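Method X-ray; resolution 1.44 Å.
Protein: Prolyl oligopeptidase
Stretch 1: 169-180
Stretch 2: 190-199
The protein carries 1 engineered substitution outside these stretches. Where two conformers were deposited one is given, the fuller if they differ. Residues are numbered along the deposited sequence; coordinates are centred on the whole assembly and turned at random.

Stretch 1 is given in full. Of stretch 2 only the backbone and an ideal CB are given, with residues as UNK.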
# COMPACT_ATOMS: atom_id res chain seq x y z
N TYR A 169 -0.93 17.89 1.66
CA TYR A 169 -1.75 17.74 0.47
C TYR A 169 -0.84 17.78 -0.76
O TYR A 169 0.32 18.18 -0.70
CB TYR A 169 -2.80 18.88 0.34
CG TYR A 169 -3.71 18.93 1.56
CD1 TYR A 169 -4.87 18.19 1.62
CD2 TYR A 169 -3.36 19.68 2.65
CE1 TYR A 169 -5.67 18.19 2.76
CE2 TYR A 169 -4.18 19.73 3.79
CZ TYR A 169 -5.31 18.96 3.83
OH TYR A 169 -6.09 18.99 4.99
N SER A 170 -1.38 17.37 -1.89
CA SER A 170 -0.69 17.47 -3.16
C SER A 170 -1.32 18.54 -4.03
O SER A 170 -2.43 19.01 -3.80
CB SER A 170 -0.73 16.15 -3.93
OG SER A 170 -0.15 15.11 -3.15
N THR A 171 -0.58 18.96 -5.06
CA THR A 171 -1.01 19.95 -6.03
C THR A 171 -0.92 19.32 -7.41
O THR A 171 0.09 18.70 -7.76
CB THR A 171 -0.14 21.22 -5.96
OG1 THR A 171 -0.20 21.71 -4.61
CG2 THR A 171 -0.59 22.23 -6.94
N ILE A 172 -1.99 19.45 -8.18
CA ILE A 172 -2.04 18.88 -9.53
C ILE A 172 -1.70 19.98 -10.51
O ILE A 172 -2.28 21.08 -10.48
CB ILE A 172 -3.41 18.27 -9.86
CG1 ILE A 172 -3.79 17.20 -8.83
CG2 ILE A 172 -3.34 17.68 -11.26
CD1 ILE A 172 -5.26 16.75 -9.00
N TYR A 173 -0.76 19.67 -11.39
CA TYR A 173 -0.34 20.49 -12.51
C TYR A 173 -0.68 19.77 -13.80
O TYR A 173 -0.98 18.56 -13.81
CB TYR A 173 1.19 20.79 -12.45
CG TYR A 173 1.57 21.54 -11.22
CD1 TYR A 173 1.42 22.91 -11.16
CD2 TYR A 173 2.02 20.88 -10.09
CE1 TYR A 173 1.75 23.58 -10.02
CE2 TYR A 173 2.34 21.56 -8.94
CZ TYR A 173 2.21 22.93 -8.92
OH TYR A 173 2.50 23.62 -7.75
N VAL A 174 -0.70 20.53 -14.91
CA VAL A 174 -1.04 20.00 -16.21
C VAL A 174 -0.04 20.53 -17.22
O VAL A 174 0.26 21.74 -17.26
CB VAL A 174 -2.46 20.38 -16.65
CG1 VAL A 174 -2.84 19.72 -18.01
CG2 VAL A 174 -3.48 20.05 -15.56
N ARG A 175 0.42 19.64 -18.08
CA ARG A 175 1.29 20.03 -19.17
C ARG A 175 0.94 19.29 -20.45
O ARG A 175 0.40 18.19 -20.44
CB ARG A 175 2.80 19.83 -18.87
CG ARG A 175 3.18 18.35 -18.79
CD ARG A 175 4.53 18.11 -18.14
NE ARG A 175 5.58 18.87 -18.78
CZ ARG A 175 6.18 19.94 -18.26
NH1 ARG A 175 5.91 20.42 -17.06
NH2 ARG A 175 7.07 20.57 -18.99
N SER A 176 1.24 19.93 -21.58
CA SER A 176 1.09 19.28 -22.87
C SER A 176 2.02 18.08 -22.96
O SER A 176 3.17 18.12 -22.51
CB SER A 176 1.49 20.27 -23.97
OG SER A 176 1.53 19.57 -25.21
N THR A 177 1.54 17.00 -23.59
CA THR A 177 2.38 15.85 -23.84
C THR A 177 3.52 16.13 -24.80
O THR A 177 4.43 15.29 -24.93
CB THR A 177 1.54 14.65 -24.30
OG1 THR A 177 0.78 14.93 -25.50
CG2 THR A 177 0.59 14.29 -23.19
N SER A 178 3.47 17.25 -25.51
CA SER A 178 4.53 17.69 -26.40
C SER A 178 5.56 18.56 -25.69
O SER A 178 6.47 19.06 -26.35
CB SER A 178 3.93 18.51 -27.54
OG SER A 178 3.41 19.73 -27.05
N SER A 179 5.44 18.76 -24.37
CA SER A 179 6.33 19.63 -23.61
C SER A 179 7.01 18.81 -22.52
O SER A 179 6.48 18.70 -21.40
CB SER A 179 5.57 20.81 -23.01
OG SER A 179 6.42 21.68 -22.29
N PRO A 180 8.17 18.23 -22.80
CA PRO A 180 8.84 17.41 -21.79
C PRO A 180 9.32 18.23 -20.59
O PRO A 180 9.50 19.45 -20.65
CB PRO A 180 10.01 16.77 -22.54
CG PRO A 180 10.06 17.36 -23.84
CD PRO A 180 8.87 18.22 -24.10
N UNK A 190 11.69 27.68 -19.89
CA UNK A 190 10.74 27.68 -18.78
C UNK A 190 10.19 26.27 -18.63
O UNK A 190 10.43 25.40 -19.46
CB UNK A 190 9.61 28.69 -19.01
N UNK A 191 9.46 26.05 -17.54
CA UNK A 191 8.97 24.71 -17.22
C UNK A 191 8.21 24.07 -18.40
O UNK A 191 8.49 22.93 -18.79
CB UNK A 191 8.06 24.77 -15.99
N UNK A 192 7.26 24.80 -18.99
CA UNK A 192 6.44 24.29 -20.06
C UNK A 192 5.03 23.98 -19.64
O UNK A 192 4.13 23.95 -20.49
CB UNK A 192 7.08 23.03 -20.65
N UNK A 193 4.77 23.87 -18.34
CA UNK A 193 3.43 23.52 -17.94
C UNK A 193 2.47 24.69 -18.14
O UNK A 193 2.87 25.85 -18.27
CB UNK A 193 3.42 23.06 -16.48
N UNK A 194 1.18 24.40 -18.13
CA UNK A 194 0.15 25.43 -18.05
C UNK A 194 0.13 26.09 -16.68
O UNK A 194 0.69 25.58 -15.73
CB UNK A 194 -1.22 24.83 -18.36
N UNK A 195 -0.53 27.27 -16.57
CA UNK A 195 -0.55 27.93 -15.27
C UNK A 195 -1.50 27.27 -14.29
O UNK A 195 -1.50 27.64 -13.10
CB UNK A 195 -0.93 29.40 -15.44
N UNK A 196 -2.29 26.28 -14.74
CA UNK A 196 -3.22 25.56 -13.86
C UNK A 196 -2.49 25.08 -12.61
O UNK A 196 -1.45 24.45 -12.71
CB UNK A 196 -3.86 24.38 -14.59
N UNK A 197 -3.08 25.30 -11.44
CA UNK A 197 -2.52 24.81 -10.19
C UNK A 197 -3.68 24.38 -9.30
O UNK A 197 -4.41 25.21 -8.76
CB UNK A 197 -1.66 25.87 -9.51
N UNK A 198 -3.86 23.09 -9.16
CA UNK A 198 -5.03 22.53 -8.49
C UNK A 198 -4.59 22.04 -7.11
O UNK A 198 -4.04 20.94 -6.97
CB UNK A 198 -5.65 21.40 -9.31
N UNK A 199 -4.78 22.85 -6.09
CA UNK A 199 -4.28 22.61 -4.75
C UNK A 199 -5.28 21.78 -3.93
O UNK A 199 -6.46 21.61 -4.28
CB UNK A 199 -3.99 23.94 -4.05

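Position 190 lies beyond the reach of stretch 1, with nothing of it within 5.5 Å of the ideal CB, so almost any side chain would be tolerated; the deposited residue is Val-190.

At position 191 the CA-to-CB bond runs sideways, and the ideal CB sits 5.0 Å from NH1 of Arg-175. NH1 of that guanidinium is directed at this position. An acidic side chain is the natural answer, although a neutral acceptor such as asparagine could also serve. The residue is Asp-191, whose OD1 forms a salt bridge with Arg-175 NH1 at 2.7 Å, approaching at the edge of the guanidinium. Its carbonyl O takes a second hydrogen bond from Arg-175 NH2 at 2.8 Å.

Position 192 leaves little choice. Its phi of 106° and psi of -17° would jam a CB against the preceding carbonyl, and the ideal CB falls 2.2 Å from Ser-179 OG and 3.0 Å from Arg-175 NH2, a clash with each. Only glycine fits, and Gly-192 brings its CA to 3.4 Å from Ser-179 OG. A water bridges its carbonyl O and the Ser-176 backbone N.

At 193 the CB points sideways, between the carbonyl of Val-174 and the arginine, with the Tyr-173 ring farther along. A long side chain, aliphatic or basic, could extend past that ring. Arg-193 does so: its NH1 lies 3.6 Å from Tyr-173 CD1, near the plane of the ring at its edge, while CD1 lies over a face of the guanidinium.

The CB of 194 points toward stretch 1, 3.6 Å from Val-174 O, and the valine's methyls favour an apolar partner such as leucine, isoleucine or methionine. Leu-194 places CD1 4.1 Å from Val-174 CG1, and its backbone N donates to Val-174 O at 2.9 Å.

Position 195 points away and meets nothing; small or polar residues would suit, and it is Ser-195.

Position 196 points toward Val-174 CG2, 4.4 Å from the ideal CB, so an apolar side chain might be expected, but the contact is loose enough to admit others. Asp-196 is found, with OD2 bonded elsewhere in the structure. Its carbonyl O, with Leu-194 O and Val-174 N, binds a shared water.

At 197 the CB lies 4.1 Å from Tyr-173 CE1 and 4.6 Å from Thr-171 CG2. An extended side chain ending in an acceptor could reach the tyrosine hydroxyl; glutamate or glutamine would suit. Glu-197 accepts a hydrogen bond from Tyr-173 OH at OE2 (2.7 Å), and its CG packs 3.5 Å from Thr-171 CG2.

Position 198 pairs antiparallel with Ile-172, its CB on the same sheet face as that isoleucine, favouring a beta-branched aliphatic. Val-198 sets CB 3.9 Å from Ile-172 CB, beside reciprocal backbone bonds, Ile-172 N to Val-198 O at 2.8 Å and Val-198 N to Ile-172 O at 2.9 Å.

Position 199 points away, leaving room for a long polar chain; Lys-199 shares a water with Thr-171 OG1 through NZ.

Stretch 2, residues 190-199: VDGRLSDEVK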
# COMPACT_ATOMS: atom_id res chain seq x y z
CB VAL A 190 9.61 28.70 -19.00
CG1 VAL A 190 10.18 30.11 -19.09
CG2 VAL A 190 8.80 28.34 -20.27
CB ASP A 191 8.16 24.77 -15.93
CG ASP A 191 7.44 23.46 -15.61
OD1 ASP A 191 6.78 22.88 -16.50
OD2 ASP A 191 7.60 23.00 -14.46
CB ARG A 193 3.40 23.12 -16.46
CG ARG A 193 3.76 24.26 -15.50
CD ARG A 193 3.49 23.83 -14.06
NE ARG A 193 3.89 24.82 -13.05
CZ ARG A 193 3.13 25.80 -12.57
NH1 ARG A 193 1.88 26.00 -13.01
NH2 ARG A 193 3.62 26.58 -11.60
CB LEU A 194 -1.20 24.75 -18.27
CG LEU A 194 -1.42 23.99 -19.54
CD1 LEU A 194 -2.87 23.49 -19.59
CD2 LEU A 194 -1.14 24.85 -20.74
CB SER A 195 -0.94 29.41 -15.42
OG SER A 195 -2.22 29.44 -16.00
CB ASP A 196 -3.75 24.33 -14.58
CG ASP A 196 -4.52 24.64 -15.86
OD1 ASP A 196 -4.11 25.55 -16.61
OD2 ASP A 196 -5.51 23.92 -16.15
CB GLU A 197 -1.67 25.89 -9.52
CG GLU A 197 -1.05 25.41 -8.23
CD GLU A 197 -0.01 26.38 -7.68
OE1 GLU A 197 -0.39 27.54 -7.41
OE2 GLU A 197 1.19 26.00 -7.61
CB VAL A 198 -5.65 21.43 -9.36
CG1 VAL A 198 -6.82 20.80 -8.67
CG2 VAL A 198 -6.07 22.00 -10.70
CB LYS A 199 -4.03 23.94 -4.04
CG LYS A 199 -2.85 24.70 -4.68
CD LYS A 199 -2.59 26.04 -4.01
CE LYS A 199 -2.16 25.88 -2.54
NZ LYS A 199 -0.84 25.24 -2.30
O HOH W 1 1.05 24.32 -4.21
O HOH W 2 -0.03 23.27 -14.48
O HOH W 3 2.06 22.57 -21.30
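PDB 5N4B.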